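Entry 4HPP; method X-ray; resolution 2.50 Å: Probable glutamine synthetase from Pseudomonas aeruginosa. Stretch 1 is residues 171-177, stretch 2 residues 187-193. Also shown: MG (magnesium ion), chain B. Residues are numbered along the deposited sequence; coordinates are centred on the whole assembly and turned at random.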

# COMPACT_ATOMS: atom_id res chain seq x y z
N GLY A 171 -19.63 14.22 29.21
CA GLY A 171 -20.13 15.04 30.33
C GLY A 171 -19.06 15.54 31.30
O GLY A 171 -19.36 15.89 32.46
N THR A 172 -17.81 15.61 30.84
CA THR A 172 -16.75 16.16 31.72
C THR A 172 -16.72 17.73 31.74
O THR A 172 -16.06 18.37 32.57
CB THR A 172 -15.33 15.57 31.43
OG1 THR A 172 -14.97 15.83 30.06
CG2 THR A 172 -15.31 14.12 31.68
N GLU A 173 -17.45 18.37 30.85
CA GLU A 173 -17.26 19.83 30.69
C GLU A 173 -15.80 20.25 30.42
O GLU A 173 -15.20 21.08 31.11
CB GLU A 173 -17.84 20.57 31.89
CG GLU A 173 -19.33 20.24 32.12
CD GLU A 173 -19.87 20.91 33.36
OE1 GLU A 173 -19.42 20.54 34.50
OE2 GLU A 173 -20.73 21.82 33.19
N PRO A 174 -15.20 19.67 29.37
CA PRO A 174 -13.86 20.14 29.06
C PRO A 174 -13.85 21.70 28.97
O PRO A 174 -14.84 22.31 28.61
CB PRO A 174 -13.60 19.50 27.70
CG PRO A 174 -14.98 19.28 27.11
CD PRO A 174 -15.80 18.90 28.28
N GLU A 175 -12.75 22.35 29.30
CA GLU A 175 -12.72 23.79 29.17
C GLU A 175 -11.40 24.38 28.60
O GLU A 175 -11.44 25.38 27.92
CB GLU A 175 -13.10 24.43 30.52
CG GLU A 175 -12.05 25.30 31.20
CD GLU A 175 -12.40 25.63 32.66
OE1 GLU A 175 -11.52 25.48 33.58
OE2 GLU A 175 -13.56 26.02 32.89
N MET A 176 -10.24 23.75 28.86
CA MET A 176 -8.95 24.25 28.38
C MET A 176 -8.15 23.07 27.82
O MET A 176 -8.19 21.99 28.38
CB MET A 176 -8.21 24.85 29.55
CG MET A 176 -7.57 26.20 29.37
SD MET A 176 -8.69 27.55 28.91
CE MET A 176 -7.47 28.42 27.93
N PHE A 177 -7.44 23.25 26.70
CA PHE A 177 -6.49 22.25 26.20
C PHE A 177 -5.26 23.01 25.81
O PHE A 177 -5.36 24.07 25.21
CB PHE A 177 -7.02 21.44 24.98
CG PHE A 177 -6.01 20.47 24.41
CD1 PHE A 177 -6.00 19.13 24.83
CD2 PHE A 177 -5.06 20.88 23.48
CE1 PHE A 177 -5.00 18.25 24.37
CE2 PHE A 177 -4.09 20.00 23.00
CZ PHE A 177 -4.08 18.68 23.43
MG MG B . 0.04 22.63 34.15
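Stretch 2, residues 187-193: EVTCRPA

A beta bulge shows how an antiparallel strand pair can absorb one extra residue without losing its ladder, and residues 187-193 of this probable glutamine synthetase illustrate it well. The strand formed by 187-190 runs against strand 174-177 with an angle of 153° between their N-to-C directions, and the two axes approach to 4.5 Å.

Stretch 2 enters in the extended beta conformation at Glu 187. Its CA-to-CB bond points away from the partner strand, and its side chain, t at chi1 and chi2, reaches a magnesium ion, with OE2 2.5 Å from MG; its backbone stays with the sheet, Glu 187 O lying 3.3 Å from Phe 177 CA in a CA-H...O contact. Val 188 then pairs with Phe 177 in a non-hydrogen-bonded bridge, CA to CA 4.5 Å. Their side chains share one face of the sheet, where Val 188 CB lies 4.3 Å from Phe 177 CD1.

Thr 189 occupies the opposite face together with Met 176. Thr 189 N donates to Met 176 O at 3.1 Å, while Thr 189 O receives two amides: Glu 175 N at 2.9 Å and, weakly, Met 176 N at 3.3 Å. One carbonyl thus serves two successive residues, the signature of the bulge, and the register shifts by one. Glu 175, with phi/psi of -139/-32, departs from the extended conformation here.

Beyond the bulge, Cys 190 faces Pro 174, CA to CA 4.3 Å, with diverging side chains; even so, Cys 190 SG lies 3.6 Å from Pro 174 CA. Arg 191 extends the pairing past the strand: its N donates to Glu 173 O at 3.1 Å, and its side chain turns the same neighbour into a salt-bridge partner, with Arg 191 NE and NH2 each 3.0 Å from Glu 173 OE2. At Pro 192 the CA-to-CB bond points away, and by Ala 193 contact has ended.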

# COMPACT_ATOMS: atom_id res chain seq x y z
N GLU A 187 -2.06 19.32 28.44
CA GLU A 187 -2.91 19.43 29.60
C GLU A 187 -4.34 19.73 29.18
O GLU A 187 -4.60 20.60 28.33
CB GLU A 187 -2.39 20.50 30.54
CG GLU A 187 -3.09 20.48 31.90
CD GLU A 187 -2.70 21.65 32.82
OE1 GLU A 187 -3.27 21.78 33.93
OE2 GLU A 187 -1.82 22.44 32.47
N VAL A 188 -5.26 18.99 29.76
CA VAL A 188 -6.65 19.33 29.62
C VAL A 188 -7.28 19.57 31.02
O VAL A 188 -6.97 18.87 31.99
CB VAL A 188 -7.41 18.31 28.77
CG1 VAL A 188 -7.26 16.89 29.32
CG2 VAL A 188 -8.88 18.72 28.65
N THR A 189 -8.10 20.62 31.12
CA THR A 189 -8.73 21.00 32.36
C THR A 189 -10.23 21.02 32.08
O THR A 189 -10.70 21.18 30.92
CB THR A 189 -8.28 22.39 32.87
OG1 THR A 189 -8.56 23.35 31.87
CG2 THR A 189 -6.80 22.52 33.15
N CYS A 190 -10.99 20.84 33.14
CA CYS A 190 -12.43 20.84 33.05
C CYS A 190 -13.03 21.70 34.13
O CYS A 190 -12.35 22.12 35.08
CB CYS A 190 -12.95 19.43 33.18
SG CYS A 190 -12.46 18.35 31.83
N ARG A 191 -14.34 21.91 34.01
CA ARG A 191 -15.08 22.70 34.95
C ARG A 191 -15.16 21.93 36.29
O ARG A 191 -15.25 20.73 36.31
CB ARG A 191 -16.44 23.01 34.33
CG ARG A 191 -16.34 24.11 33.26
CD ARG A 191 -17.68 24.56 32.66
NE ARG A 191 -18.82 24.06 33.46
CZ ARG A 191 -19.19 24.50 34.68
NH1 ARG A 191 -18.51 25.49 35.29
NH2 ARG A 191 -20.25 23.93 35.30
N PRO A 192 -15.17 22.62 37.42
CA PRO A 192 -15.28 21.88 38.71
C PRO A 192 -16.58 21.05 38.85
O PRO A 192 -17.56 21.33 38.16
CB PRO A 192 -15.32 23.01 39.73
CG PRO A 192 -15.07 24.31 38.98
CD PRO A 192 -15.47 24.06 37.57
N ALA A 193 -16.63 20.05 39.73
CA ALA A 193 -17.89 19.26 40.02
C ALA A 193 -18.04 19.12 41.53
O ALA A 193 -17.07 19.29 42.24
CB ALA A 193 -17.89 17.86 39.37